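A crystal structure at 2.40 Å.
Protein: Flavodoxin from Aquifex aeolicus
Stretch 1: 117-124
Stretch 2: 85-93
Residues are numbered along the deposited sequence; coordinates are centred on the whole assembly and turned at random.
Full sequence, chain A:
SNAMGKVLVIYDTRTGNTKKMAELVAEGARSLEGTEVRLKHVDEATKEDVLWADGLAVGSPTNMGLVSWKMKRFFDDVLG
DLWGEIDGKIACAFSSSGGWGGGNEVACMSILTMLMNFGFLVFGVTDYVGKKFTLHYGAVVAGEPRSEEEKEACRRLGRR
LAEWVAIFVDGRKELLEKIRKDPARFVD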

# COMPACT_ATOMS: atom_id res chain seq x y z
N ASN A 117 -2.75 -8.30 -9.80
CA ASN A 117 -1.87 -8.26 -10.95
C ASN A 117 -2.29 -9.31 -11.97
O ASN A 117 -2.09 -9.11 -13.16
CB ASN A 117 -0.43 -8.47 -10.49
CG ASN A 117 0.56 -7.97 -11.48
OD1 ASN A 117 0.93 -8.69 -12.41
ND2 ASN A 117 1.04 -6.74 -11.28
N PHE A 118 -2.89 -10.40 -11.51
CA PHE A 118 -3.38 -11.45 -12.40
C PHE A 118 -4.78 -11.16 -12.95
O PHE A 118 -5.38 -12.03 -13.57
CB PHE A 118 -3.38 -12.80 -11.69
CG PHE A 118 -2.05 -13.50 -11.69
CD1 PHE A 118 -1.10 -13.23 -10.70
CD2 PHE A 118 -1.75 -14.44 -12.67
CE1 PHE A 118 0.13 -13.89 -10.68
CE2 PHE A 118 -0.52 -15.11 -12.68
CZ PHE A 118 0.43 -14.83 -11.66
N GLY A 119 -5.29 -9.96 -12.70
CA GLY A 119 -6.55 -9.55 -13.21
C GLY A 119 -7.72 -10.12 -12.44
O GLY A 119 -8.86 -10.10 -12.94
N PHE A 120 -7.45 -10.63 -11.23
CA PHE A 120 -8.50 -11.13 -10.34
C PHE A 120 -9.32 -9.98 -9.75
O PHE A 120 -8.84 -8.85 -9.63
CB PHE A 120 -7.91 -11.96 -9.19
CG PHE A 120 -7.15 -13.19 -9.63
CD1 PHE A 120 -7.19 -13.64 -10.96
CD2 PHE A 120 -6.43 -13.92 -8.70
CE1 PHE A 120 -6.52 -14.78 -11.34
CE2 PHE A 120 -5.75 -15.08 -9.04
CZ PHE A 120 -5.78 -15.52 -10.38
N LEU A 121 -10.56 -10.28 -9.40
CA LEU A 121 -11.42 -9.39 -8.63
C LEU A 121 -11.17 -9.75 -7.16
O LEU A 121 -11.40 -10.91 -6.76
CB LEU A 121 -12.90 -9.64 -8.95
CG LEU A 121 -13.70 -9.19 -10.18
CD1 LEU A 121 -14.16 -7.76 -10.01
CD2 LEU A 121 -12.99 -9.37 -11.54
N VAL A 122 -10.67 -8.78 -6.38
CA VAL A 122 -10.34 -9.01 -4.96
C VAL A 122 -11.20 -8.20 -3.99
O VAL A 122 -11.79 -7.17 -4.33
CB VAL A 122 -8.83 -8.78 -4.69
CG1 VAL A 122 -7.96 -9.54 -5.73
CG2 VAL A 122 -8.49 -7.28 -4.72
N PHE A 123 -11.27 -8.68 -2.76
CA PHE A 123 -12.18 -8.09 -1.78
C PHE A 123 -11.65 -8.38 -0.34
O PHE A 123 -10.82 -9.28 -0.13
CB PHE A 123 -13.60 -8.69 -1.98
CG PHE A 123 -13.67 -10.14 -1.60
CD1 PHE A 123 -13.28 -11.14 -2.51
CD2 PHE A 123 -14.08 -10.53 -0.33
CE1 PHE A 123 -13.34 -12.50 -2.14
CE2 PHE A 123 -14.12 -11.89 0.03
CZ PHE A 123 -13.73 -12.85 -0.87
N GLY A 124 -12.17 -7.61 0.60
CA GLY A 124 -12.10 -7.90 2.03
C GLY A 124 -13.54 -7.93 2.56
O GLY A 124 -14.49 -7.87 1.77
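Stretch 2, residues 85-93: EIDGKIACA

Two glycines, one on each stretch, mark the point where the segments meet just before they pair as strands. Gly119 (phi/psi 78/16) and Gly88 (87/10) both have positive phi. An ideal CB on Gly119 would point toward stretch 2 and lie 2.2 Å from Asp87 OD2, a clash; one on Gly88 would point away from stretch 1 but be jammed against the carbonyl oxygen of Asp87. Without a side chain on Gly119, its CA can lie 4.4 Å from Asp87 CA; Gly88 is called for by its own backbone, and its N donates a hydrogen bond to Gly119 O at 2.9 Å (N-H...O angle 154°).

From there stretch 2 runs alongside stretch 1 in the same general direction: the end-to-end vectors, from Phe118 CA to Phe123 CA and from Ile86 CA to Cys92 CA, differ by 31°. Ile90 to Ala93 are extended, and the bridges Leu121 with Ile90 and Val122 with Ala91 are both parallel. The hydrogen bonds confirm the register. Leu121 N donates to Lys89 O at 2.8 Å (152°), and Leu121 O accepts from Ala91 N at 3.0 Å (157°), so Leu121 bonds to the residues flanking its bridge partner, as parallel pairing requires. The ladder then loosens: the bond from Phe123 N to Ala91 O, 3.3 Å long at 136°, is weak. CA-H...O contacts fill in between, Ile90 CA to Leu121 O and Val122 CA to Ala91 O, each 3.2 Å.

Side chains alternate along the bridged segment. Leu121 and Ile90 share one face of the sheet, their closest side-chain atoms, CB and CG1 respectively, 4.5 Å apart; Val122 and Ala91 share the other, with Val122 CG1 4.4 Å from Ala91 CB.

The aromatic rings supply much of the remaining packing. Lys89 CB sits over a face of the Phe120 ring, 3.9 Å from its centroid and 20° off the normal, although the end of the lysine side chain leads away. At the edge of that ring, Phe120 CE1 is 3.2 Å from Ile86 O, while Phe120 CZ meets Ile86 CD1 at 3.6 Å. The same methyl, Ile86 CD1, also lies 4.0 Å from Phe118 CD2. Farther along, Cys92 CB covers a face of the Phe123 ring, 3.9 Å from the centroid and 22° off the normal, and Phe123 CE1 approaches Ile90 CG2 at 3.6 Å.

Water joins the two stretches at two points. One molecule donates to Phe118 O (2.8 Å) and Asp87 OD1 (2.7 Å) and accepts from Ile86 N (3.2 Å); another accepts from Ala93 N (2.9 Å) and donates to Phe123 O (2.7 Å).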

# COMPACT_ATOMS: atom_id res chain seq x y z
N GLU A 85 -4.30 -14.99 -18.86
CA GLU A 85 -5.38 -15.82 -19.38
C GLU A 85 -6.27 -16.38 -18.27
O GLU A 85 -7.08 -17.28 -18.51
CB GLU A 85 -4.84 -16.95 -20.29
CG GLU A 85 -4.25 -18.13 -19.49
CD GLU A 85 -3.81 -19.32 -20.36
OE1 GLU A 85 -4.57 -19.74 -21.25
OE2 GLU A 85 -2.69 -19.85 -20.14
N ILE A 86 -6.14 -15.85 -17.06
CA ILE A 86 -7.00 -16.29 -15.97
C ILE A 86 -7.70 -15.14 -15.25
O ILE A 86 -8.04 -15.28 -14.09
CB ILE A 86 -6.28 -17.23 -14.93
CG1 ILE A 86 -5.04 -16.57 -14.35
CG2 ILE A 86 -5.94 -18.57 -15.57
CD1 ILE A 86 -4.42 -17.32 -13.23
N ASP A 87 -7.91 -14.02 -15.94
CA ASP A 87 -8.57 -12.84 -15.38
C ASP A 87 -9.97 -13.15 -14.89
O ASP A 87 -10.66 -13.99 -15.45
CB ASP A 87 -8.69 -11.75 -16.43
CG ASP A 87 -7.34 -11.24 -16.93
OD1 ASP A 87 -6.53 -12.05 -17.44
OD2 ASP A 87 -7.10 -10.02 -16.84
N GLY A 88 -10.39 -12.46 -13.82
CA GLY A 88 -11.77 -12.56 -13.35
C GLY A 88 -12.04 -13.69 -12.37
O GLY A 88 -13.20 -13.97 -12.07
N LYS A 89 -10.99 -14.34 -11.88
CA LYS A 89 -11.14 -15.19 -10.70
C LYS A 89 -11.35 -14.25 -9.55
O LYS A 89 -10.97 -13.08 -9.63
CB LYS A 89 -9.93 -16.10 -10.47
CG LYS A 89 -9.97 -17.33 -11.32
CD LYS A 89 -8.72 -18.17 -11.22
CE LYS A 89 -8.57 -18.99 -12.49
NZ LYS A 89 -9.74 -19.86 -12.72
N ILE A 90 -12.00 -14.74 -8.50
CA ILE A 90 -12.31 -13.98 -7.30
C ILE A 90 -11.37 -14.45 -6.21
O ILE A 90 -11.20 -15.66 -6.03
CB ILE A 90 -13.80 -14.16 -6.90
CG1 ILE A 90 -14.71 -13.61 -8.01
CG2 ILE A 90 -14.10 -13.47 -5.57
CD1 ILE A 90 -16.15 -14.00 -7.90
N ALA A 91 -10.73 -13.51 -5.50
CA ALA A 91 -9.71 -13.83 -4.50
C ALA A 91 -9.73 -12.89 -3.30
O ALA A 91 -10.22 -11.76 -3.40
CB ALA A 91 -8.32 -13.85 -5.12
N CYS A 92 -9.23 -13.39 -2.17
CA CYS A 92 -8.99 -12.63 -0.93
C CYS A 92 -7.72 -13.18 -0.26
O CYS A 92 -7.08 -14.08 -0.82
CB CYS A 92 -10.18 -12.77 -0.00
SG CYS A 92 -10.60 -14.50 0.38
N ALA A 93 -7.38 -12.65 0.92
CA ALA A 93 -6.07 -12.81 1.56
C ALA A 93 -6.27 -13.10 3.03
O ALA A 93 -7.29 -12.71 3.59
CB ALA A 93 -5.21 -11.50 1.38
O HOH W 1 -4.64 -13.26 -16.02
O HOH W 2 -8.97 -10.27 1.62